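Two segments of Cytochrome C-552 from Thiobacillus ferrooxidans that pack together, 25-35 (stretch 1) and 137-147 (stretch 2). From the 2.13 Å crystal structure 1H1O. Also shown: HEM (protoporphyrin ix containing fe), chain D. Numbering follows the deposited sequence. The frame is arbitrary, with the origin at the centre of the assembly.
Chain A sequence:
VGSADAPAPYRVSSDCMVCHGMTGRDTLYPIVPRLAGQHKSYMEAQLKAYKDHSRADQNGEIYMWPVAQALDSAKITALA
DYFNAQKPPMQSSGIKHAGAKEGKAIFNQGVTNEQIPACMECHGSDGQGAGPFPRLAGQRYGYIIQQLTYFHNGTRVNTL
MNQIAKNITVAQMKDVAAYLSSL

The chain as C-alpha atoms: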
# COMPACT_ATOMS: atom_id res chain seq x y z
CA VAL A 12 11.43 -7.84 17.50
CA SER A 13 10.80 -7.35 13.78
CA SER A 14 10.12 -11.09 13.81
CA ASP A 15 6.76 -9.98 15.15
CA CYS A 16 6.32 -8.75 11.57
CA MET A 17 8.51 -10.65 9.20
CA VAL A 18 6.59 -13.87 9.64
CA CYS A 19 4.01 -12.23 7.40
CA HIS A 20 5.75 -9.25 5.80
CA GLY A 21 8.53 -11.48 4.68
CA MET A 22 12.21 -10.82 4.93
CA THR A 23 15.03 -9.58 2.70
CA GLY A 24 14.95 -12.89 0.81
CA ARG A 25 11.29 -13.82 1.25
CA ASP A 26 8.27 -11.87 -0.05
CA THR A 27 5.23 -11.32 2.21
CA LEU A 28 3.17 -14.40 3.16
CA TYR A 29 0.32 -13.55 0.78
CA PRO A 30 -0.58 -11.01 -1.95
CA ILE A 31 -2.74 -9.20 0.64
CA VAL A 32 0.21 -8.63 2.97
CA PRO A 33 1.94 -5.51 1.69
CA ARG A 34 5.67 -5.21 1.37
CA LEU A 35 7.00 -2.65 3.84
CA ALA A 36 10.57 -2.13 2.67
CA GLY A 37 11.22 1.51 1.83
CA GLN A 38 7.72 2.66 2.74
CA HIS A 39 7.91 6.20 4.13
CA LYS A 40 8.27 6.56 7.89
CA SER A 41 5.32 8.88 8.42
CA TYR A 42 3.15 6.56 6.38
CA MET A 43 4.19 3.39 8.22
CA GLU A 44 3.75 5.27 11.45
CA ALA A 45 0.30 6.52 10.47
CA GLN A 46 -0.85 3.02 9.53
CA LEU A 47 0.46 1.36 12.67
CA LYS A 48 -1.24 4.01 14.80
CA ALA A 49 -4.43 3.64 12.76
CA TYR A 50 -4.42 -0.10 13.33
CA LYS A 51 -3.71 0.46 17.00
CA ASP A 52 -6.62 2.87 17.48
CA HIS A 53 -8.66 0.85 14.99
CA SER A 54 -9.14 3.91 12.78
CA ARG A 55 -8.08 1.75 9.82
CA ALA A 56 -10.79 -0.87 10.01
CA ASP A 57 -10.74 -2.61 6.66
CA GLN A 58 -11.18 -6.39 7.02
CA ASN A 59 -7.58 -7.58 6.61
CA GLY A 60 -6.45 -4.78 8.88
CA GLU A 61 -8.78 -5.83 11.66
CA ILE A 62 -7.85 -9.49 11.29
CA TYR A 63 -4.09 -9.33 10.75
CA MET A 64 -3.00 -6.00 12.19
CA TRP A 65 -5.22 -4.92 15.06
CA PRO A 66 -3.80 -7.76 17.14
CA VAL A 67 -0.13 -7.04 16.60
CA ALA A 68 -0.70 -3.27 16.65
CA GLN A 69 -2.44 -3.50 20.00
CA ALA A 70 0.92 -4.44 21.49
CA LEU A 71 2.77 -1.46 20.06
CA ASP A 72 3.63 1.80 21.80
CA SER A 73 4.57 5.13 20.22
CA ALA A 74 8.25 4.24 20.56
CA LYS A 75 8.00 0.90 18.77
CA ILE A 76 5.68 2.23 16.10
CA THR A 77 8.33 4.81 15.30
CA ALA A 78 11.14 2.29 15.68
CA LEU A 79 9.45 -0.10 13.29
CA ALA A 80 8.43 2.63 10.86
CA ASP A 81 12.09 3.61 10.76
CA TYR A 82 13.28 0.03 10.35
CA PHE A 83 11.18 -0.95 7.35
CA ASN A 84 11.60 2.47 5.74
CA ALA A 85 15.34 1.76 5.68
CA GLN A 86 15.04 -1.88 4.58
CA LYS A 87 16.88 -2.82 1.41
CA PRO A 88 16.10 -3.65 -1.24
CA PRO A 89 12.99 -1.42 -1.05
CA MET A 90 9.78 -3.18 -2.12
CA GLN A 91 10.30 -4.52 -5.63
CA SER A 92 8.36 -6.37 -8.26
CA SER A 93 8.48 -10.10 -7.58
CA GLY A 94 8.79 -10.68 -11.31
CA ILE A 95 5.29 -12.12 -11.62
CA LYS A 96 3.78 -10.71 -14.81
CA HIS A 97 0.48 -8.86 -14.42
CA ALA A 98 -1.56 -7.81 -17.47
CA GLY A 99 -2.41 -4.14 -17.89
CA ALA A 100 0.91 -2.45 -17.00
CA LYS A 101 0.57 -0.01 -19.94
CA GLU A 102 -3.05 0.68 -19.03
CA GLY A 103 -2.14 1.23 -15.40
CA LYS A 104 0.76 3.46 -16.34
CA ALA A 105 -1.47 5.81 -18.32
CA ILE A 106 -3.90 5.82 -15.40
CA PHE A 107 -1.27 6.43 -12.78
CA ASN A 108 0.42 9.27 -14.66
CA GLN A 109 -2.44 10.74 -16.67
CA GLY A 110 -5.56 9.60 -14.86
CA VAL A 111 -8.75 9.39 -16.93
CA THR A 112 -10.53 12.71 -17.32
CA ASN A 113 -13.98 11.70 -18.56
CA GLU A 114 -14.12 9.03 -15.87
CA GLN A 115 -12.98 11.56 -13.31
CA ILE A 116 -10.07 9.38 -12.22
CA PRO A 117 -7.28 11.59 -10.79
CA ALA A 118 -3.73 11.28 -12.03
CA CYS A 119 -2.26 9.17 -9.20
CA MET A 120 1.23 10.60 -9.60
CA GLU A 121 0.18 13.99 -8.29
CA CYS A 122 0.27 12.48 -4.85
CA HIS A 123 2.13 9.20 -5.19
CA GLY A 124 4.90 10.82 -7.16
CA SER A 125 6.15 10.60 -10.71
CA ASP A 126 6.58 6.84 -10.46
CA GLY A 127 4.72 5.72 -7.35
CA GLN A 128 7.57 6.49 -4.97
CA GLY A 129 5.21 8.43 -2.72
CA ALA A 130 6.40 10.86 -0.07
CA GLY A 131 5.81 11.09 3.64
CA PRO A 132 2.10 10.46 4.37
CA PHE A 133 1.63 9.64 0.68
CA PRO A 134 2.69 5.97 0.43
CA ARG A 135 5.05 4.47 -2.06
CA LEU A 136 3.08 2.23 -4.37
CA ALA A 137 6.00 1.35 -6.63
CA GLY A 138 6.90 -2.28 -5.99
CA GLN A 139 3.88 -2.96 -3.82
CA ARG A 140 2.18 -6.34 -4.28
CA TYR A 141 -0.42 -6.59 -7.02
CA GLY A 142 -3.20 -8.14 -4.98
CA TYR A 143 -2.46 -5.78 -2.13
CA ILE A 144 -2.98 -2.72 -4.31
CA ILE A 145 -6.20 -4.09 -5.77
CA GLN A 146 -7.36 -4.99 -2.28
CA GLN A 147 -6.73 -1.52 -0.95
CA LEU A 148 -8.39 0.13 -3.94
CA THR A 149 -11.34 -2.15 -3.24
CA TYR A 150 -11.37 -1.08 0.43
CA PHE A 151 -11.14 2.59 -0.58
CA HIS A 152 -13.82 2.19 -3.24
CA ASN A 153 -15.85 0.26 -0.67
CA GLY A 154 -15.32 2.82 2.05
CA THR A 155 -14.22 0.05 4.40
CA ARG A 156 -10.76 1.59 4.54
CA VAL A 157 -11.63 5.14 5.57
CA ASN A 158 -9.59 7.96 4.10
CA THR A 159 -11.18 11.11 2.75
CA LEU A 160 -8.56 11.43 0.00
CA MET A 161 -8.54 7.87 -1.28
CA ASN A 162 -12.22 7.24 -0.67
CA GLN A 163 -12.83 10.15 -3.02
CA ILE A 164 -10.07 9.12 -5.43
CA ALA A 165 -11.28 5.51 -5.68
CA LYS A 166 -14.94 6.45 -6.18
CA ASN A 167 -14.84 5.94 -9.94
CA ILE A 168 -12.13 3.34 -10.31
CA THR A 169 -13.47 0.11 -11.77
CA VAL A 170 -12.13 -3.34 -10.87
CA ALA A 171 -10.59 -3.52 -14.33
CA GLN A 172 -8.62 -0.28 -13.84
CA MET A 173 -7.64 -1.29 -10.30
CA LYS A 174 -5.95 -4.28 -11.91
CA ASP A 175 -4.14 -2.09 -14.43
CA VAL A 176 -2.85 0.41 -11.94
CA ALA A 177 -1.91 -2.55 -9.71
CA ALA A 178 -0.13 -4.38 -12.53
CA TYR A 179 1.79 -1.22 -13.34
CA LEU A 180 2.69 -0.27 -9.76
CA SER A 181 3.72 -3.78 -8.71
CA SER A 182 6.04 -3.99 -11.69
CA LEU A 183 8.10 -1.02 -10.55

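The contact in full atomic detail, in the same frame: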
# COMPACT_ATOMS: atom_id res chain seq x y z
N ARG A 25 12.62 -13.25 1.42
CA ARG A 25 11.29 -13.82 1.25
C ARG A 25 10.20 -12.74 1.18
O ARG A 25 10.12 -11.87 2.03
CB ARG A 25 10.98 -14.78 2.40
CG ARG A 25 9.69 -15.56 2.22
CD ARG A 25 9.42 -16.52 3.38
NE ARG A 25 8.89 -15.84 4.55
CZ ARG A 25 9.61 -15.09 5.38
NH1 ARG A 25 10.90 -14.91 5.18
NH2 ARG A 25 9.02 -14.51 6.42
N ASP A 26 9.36 -12.83 0.15
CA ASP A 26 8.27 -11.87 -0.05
C ASP A 26 7.33 -11.96 1.17
O ASP A 26 7.65 -12.62 2.16
CB ASP A 26 7.52 -12.24 -1.34
CG ASP A 26 6.70 -11.08 -1.90
OD1 ASP A 26 6.75 -9.97 -1.32
OD2 ASP A 26 6.01 -11.27 -2.92
N THR A 27 6.19 -11.28 1.10
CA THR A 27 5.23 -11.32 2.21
C THR A 27 4.50 -12.66 2.09
O THR A 27 4.51 -13.26 1.03
CB THR A 27 4.18 -10.22 2.08
OG1 THR A 27 3.34 -10.52 0.96
CG2 THR A 27 4.85 -8.87 1.86
N LEU A 28 3.86 -13.11 3.16
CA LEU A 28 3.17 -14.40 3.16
C LEU A 28 2.11 -14.57 2.10
O LEU A 28 1.94 -15.67 1.58
CB LEU A 28 2.54 -14.70 4.52
CG LEU A 28 3.40 -15.39 5.57
CD1 LEU A 28 2.50 -15.90 6.68
CD2 LEU A 28 4.17 -16.54 4.94
N TYR A 29 1.38 -13.50 1.79
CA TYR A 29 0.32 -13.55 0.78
C TYR A 29 0.18 -12.22 0.03
O TYR A 29 0.58 -11.17 0.52
CB TYR A 29 -1.03 -13.88 1.40
CG TYR A 29 -1.02 -14.79 2.61
CD1 TYR A 29 -0.81 -14.28 3.89
CD2 TYR A 29 -1.32 -16.15 2.50
CE1 TYR A 29 -0.90 -15.08 5.02
CE2 TYR A 29 -1.40 -16.97 3.62
CZ TYR A 29 -1.20 -16.43 4.88
OH TYR A 29 -1.31 -17.22 6.00
N PRO A 30 -0.40 -12.24 -1.17
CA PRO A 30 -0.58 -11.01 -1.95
C PRO A 30 -1.22 -9.86 -1.13
O PRO A 30 -0.91 -8.69 -1.36
CB PRO A 30 -1.47 -11.46 -3.09
CG PRO A 30 -0.99 -12.88 -3.32
CD PRO A 30 -0.87 -13.42 -1.93
N ILE A 31 -2.08 -10.21 -0.18
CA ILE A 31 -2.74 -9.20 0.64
C ILE A 31 -1.88 -8.63 1.76
O ILE A 31 -2.32 -7.73 2.47
CB ILE A 31 -4.01 -9.75 1.29
CG1 ILE A 31 -3.68 -11.09 1.96
CG2 ILE A 31 -5.11 -9.83 0.26
CD1 ILE A 31 -4.77 -11.62 2.86
N VAL A 32 -0.69 -9.16 1.95
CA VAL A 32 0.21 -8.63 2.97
C VAL A 32 1.14 -7.74 2.17
O VAL A 32 1.90 -8.21 1.34
CB VAL A 32 1.03 -9.70 3.69
CG1 VAL A 32 1.96 -9.03 4.68
CG2 VAL A 32 0.10 -10.65 4.43
N PRO A 33 1.09 -6.44 2.42
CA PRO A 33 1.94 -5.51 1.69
C PRO A 33 3.39 -5.57 2.10
O PRO A 33 3.72 -5.89 3.25
CB PRO A 33 1.33 -4.16 2.02
CG PRO A 33 0.97 -4.34 3.46
CD PRO A 33 0.34 -5.74 3.48
N ARG A 34 4.24 -5.27 1.13
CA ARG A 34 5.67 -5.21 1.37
C ARG A 34 5.81 -3.90 2.14
O ARG A 34 5.02 -2.98 1.96
CB ARG A 34 6.41 -5.15 0.03
CG ARG A 34 6.21 -6.44 -0.75
CD ARG A 34 6.86 -6.41 -2.11
NE ARG A 34 6.62 -7.67 -2.80
CZ ARG A 34 6.13 -7.77 -4.03
NH1 ARG A 34 5.81 -6.66 -4.70
NH2 ARG A 34 5.97 -8.95 -4.59
N LEU A 35 6.80 -3.84 3.02
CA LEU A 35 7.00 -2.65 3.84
C LEU A 35 8.31 -1.95 3.57
O LEU A 35 8.47 -0.77 3.92
CB LEU A 35 6.95 -3.04 5.31
CG LEU A 35 5.68 -3.80 5.71
CD1 LEU A 35 5.71 -4.08 7.22
CD2 LEU A 35 4.47 -2.98 5.32
N ALA A 137 5.06 2.01 -5.74
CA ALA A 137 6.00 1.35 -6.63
C ALA A 137 6.60 0.10 -5.97
O ALA A 137 7.26 0.19 -4.95
CB ALA A 137 7.10 2.31 -7.01
N GLY A 138 6.35 -1.07 -6.55
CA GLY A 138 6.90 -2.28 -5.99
C GLY A 138 5.97 -2.99 -5.03
O GLY A 138 6.26 -4.09 -4.57
N GLN A 139 4.85 -2.36 -4.71
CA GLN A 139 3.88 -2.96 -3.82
C GLN A 139 3.28 -4.17 -4.52
O GLN A 139 3.28 -4.26 -5.75
CB GLN A 139 2.79 -1.95 -3.47
CG GLN A 139 1.84 -2.43 -2.37
CD GLN A 139 2.59 -3.03 -1.20
OE1 GLN A 139 2.96 -4.21 -1.22
NE2 GLN A 139 2.83 -2.23 -0.17
N ARG A 140 2.78 -5.12 -3.73
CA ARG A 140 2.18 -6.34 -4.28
C ARG A 140 0.91 -6.01 -5.05
O ARG A 140 0.14 -5.13 -4.68
CB ARG A 140 1.87 -7.34 -3.16
CG ARG A 140 3.05 -7.60 -2.24
CD ARG A 140 3.01 -9.01 -1.67
NE ARG A 140 2.83 -9.99 -2.74
CZ ARG A 140 2.84 -11.31 -2.56
NH1 ARG A 140 3.03 -11.81 -1.34
NH2 ARG A 140 2.65 -12.13 -3.59
N TYR A 141 0.71 -6.75 -6.13
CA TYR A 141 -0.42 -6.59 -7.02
C TYR A 141 -1.77 -6.74 -6.32
O TYR A 141 -2.64 -5.85 -6.37
CB TYR A 141 -0.26 -7.61 -8.13
CG TYR A 141 -1.40 -7.71 -9.09
CD1 TYR A 141 -1.62 -6.72 -10.04
CD2 TYR A 141 -2.23 -8.82 -9.08
CE1 TYR A 141 -2.66 -6.84 -10.96
CE2 TYR A 141 -3.26 -8.95 -9.99
CZ TYR A 141 -3.47 -7.96 -10.93
OH TYR A 141 -4.51 -8.09 -11.82
N GLY A 142 -1.96 -7.89 -5.67
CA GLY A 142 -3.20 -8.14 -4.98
C GLY A 142 -3.40 -7.11 -3.89
O GLY A 142 -4.51 -6.64 -3.68
N TYR A 143 -2.32 -6.74 -3.20
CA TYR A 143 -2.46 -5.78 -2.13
C TYR A 143 -3.02 -4.46 -2.62
O TYR A 143 -3.90 -3.87 -1.98
CB TYR A 143 -1.14 -5.52 -1.43
CG TYR A 143 -1.31 -4.56 -0.29
CD1 TYR A 143 -1.89 -4.95 0.92
CD2 TYR A 143 -0.93 -3.22 -0.43
CE1 TYR A 143 -2.09 -4.03 1.96
CE2 TYR A 143 -1.12 -2.30 0.59
CZ TYR A 143 -1.70 -2.71 1.78
OH TYR A 143 -1.87 -1.79 2.78
N ILE A 144 -2.51 -3.98 -3.75
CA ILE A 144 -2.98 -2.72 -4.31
C ILE A 144 -4.46 -2.82 -4.64
O ILE A 144 -5.27 -1.98 -4.23
CB ILE A 144 -2.17 -2.36 -5.56
CG1 ILE A 144 -0.73 -2.05 -5.15
CG2 ILE A 144 -2.83 -1.19 -6.30
CD1 ILE A 144 0.17 -1.78 -6.29
N ILE A 145 -4.81 -3.86 -5.38
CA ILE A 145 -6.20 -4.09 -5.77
C ILE A 145 -7.08 -4.16 -4.53
O ILE A 145 -8.18 -3.61 -4.50
CB ILE A 145 -6.35 -5.41 -6.54
CG1 ILE A 145 -5.52 -5.34 -7.82
CG2 ILE A 145 -7.83 -5.70 -6.81
CD1 ILE A 145 -5.57 -6.59 -8.65
N GLN A 146 -6.59 -4.85 -3.51
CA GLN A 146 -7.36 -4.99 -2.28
C GLN A 146 -7.59 -3.65 -1.60
O GLN A 146 -8.66 -3.38 -1.09
CB GLN A 146 -6.64 -5.91 -1.29
CG GLN A 146 -7.42 -6.10 0.00
CD GLN A 146 -8.84 -6.61 -0.27
OE1 GLN A 146 -9.79 -5.83 -0.40
NE2 GLN A 146 -8.97 -7.92 -0.37
N GLN A 147 -6.56 -2.81 -1.58
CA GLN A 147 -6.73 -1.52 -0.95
C GLN A 147 -7.64 -0.62 -1.79
O GLN A 147 -8.45 0.11 -1.25
CB GLN A 147 -5.37 -0.89 -0.70
CG GLN A 147 -4.48 -1.78 0.17
CD GLN A 147 -5.19 -2.20 1.44
OE1 GLN A 147 -5.17 -3.38 1.83
NE2 GLN A 147 -5.83 -1.24 2.08
CHA HEM D . -0.33 -4.21 6.75
CHB HEM D . 3.13 -3.10 9.88
CHC HEM D . 2.96 -7.59 11.60
CHD HEM D . -0.38 -8.74 8.42
C1A HEM D . 0.64 -3.49 7.45
C2A HEM D . 0.95 -2.09 7.25
C3A HEM D . 1.94 -1.77 8.14
C4A HEM D . 2.20 -2.99 8.87
CMA HEM D . 2.64 -0.46 8.38
CAA HEM D . 0.29 -1.18 6.25
CBA HEM D . 1.07 -1.08 4.92
CGA HEM D . 0.48 -0.26 3.93
O1A HEM D . 1.03 -0.32 2.77
O2A HEM D . -0.51 0.47 4.13
C1B HEM D . 3.38 -4.23 10.62
C2B HEM D . 4.33 -4.27 11.71
C3B HEM D . 4.27 -5.53 12.22
C4B HEM D . 3.30 -6.26 11.41
CMB HEM D . 5.17 -3.08 12.14
CAB HEM D . 5.01 -6.13 13.39
CBB HEM D . 4.73 -5.44 14.75
C1C HEM D . 2.05 -8.31 10.89
C2C HEM D . 1.72 -9.69 11.12
C3C HEM D . 0.76 -10.00 10.21
C4C HEM D . 0.53 -8.83 9.44
CMC HEM D . 2.36 -10.53 12.20
CAC HEM D . -0.00 -11.31 9.99
CBC HEM D . -0.74 -11.83 11.26
C1D HEM D . -0.66 -7.61 7.67
C2D HEM D . -1.67 -7.57 6.64
C3D HEM D . -1.67 -6.30 6.19
C4D HEM D . -0.64 -5.57 6.93
CMD HEM D . -2.52 -8.75 6.23
CAD HEM D . -2.54 -5.66 5.17
CBD HEM D . -3.94 -5.43 5.95
CGD HEM D . -4.79 -4.44 5.45
O1D HEM D . -5.21 -4.53 4.28
O2D HEM D . -5.18 -3.48 6.18
NA HEM D . 1.40 -4.03 8.43
NB HEM D . 2.75 -5.45 10.45
NC HEM D . 1.31 -7.79 9.84
ND HEM D . -0.05 -6.39 7.83
FE HEM D . 1.37 -5.94 9.12

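A segment without regular secondary structure often packs by exchanging long polar side chains with its neighbour, and the contact of residues 25-35 with 137-147, a loop leading into a helix, is a clear example. Two arginines, one from each stretch, do much of the work. Arg34 extends its side chain, with chi2 and chi3 both t, until NH1 donates to the carbonyl O of Gly138 at 2.6 Å, an acceptor lying at the edge of the guanidinium. Asp26 holds that group from within the same stretch: Arg34 NE to Asp26 OD1 is 2.7 Å and Arg34 NH2 to Asp26 OD2 is 2.9 Å, a two-pronged salt bridge.

Arg140, the N-cap residue of the helix that begins at Tyr141, points the other way across the interface. Its NH1 donates to Thr27 OG1 at 2.7 Å, nearly straight. Asp26 OD2 lies 3.4 Å from Arg140 NH1, but over a face of the guanidinium, so this salt bridge is a matter of charge alone. One carboxylate thus serves both arginines, which helps to offset the repulsion expected where Arg34 NH2 comes within 3.8 Å of Arg140 NE. The opposite face of the Arg140 guanidinium is covered by Pro30, whose CG is 3.7 Å from Arg140 NH2.

Gln139 supplies a third motif, in which a primary amide pairs with a backbone. Its OE1 accepts from Arg34 N at 2.9 Å, while its NE2 donates to Arg34 O at 3.1 Å. Glutamine suits this place because its amide offers both a donor and an acceptor. The same OE1 also accepts from Arg140 N at 2.7 Å, joining the backbones of both stretches through one atom.

Around this polar network the packing is close. Pro33 sets its CB 3.1 Å from the centroid of the Tyr143 ring, almost on the ring normal, a CH-pi contact that suits a flat aromatic and a compact proline. At the ring edge Ile31 O approaches Tyr143 CD1 to 3.2 Å. Beyond the ring lies the heme, with Tyr143 OH 3.0 Å from HEM O2A and Pro33 CD 3.3 Å from HEM CAD.

The type I turn from Tyr29 to Val32, closed by Val32 N donating to Tyr29 O at 2.8 Å, brings Pro30 against the start of the helix. Gly142 permits this approach: a CB there would fall 2.9 Å from Pro30 CB, a clash. Together the two stretches bury 609 Å², with Arg140 contributing the largest share.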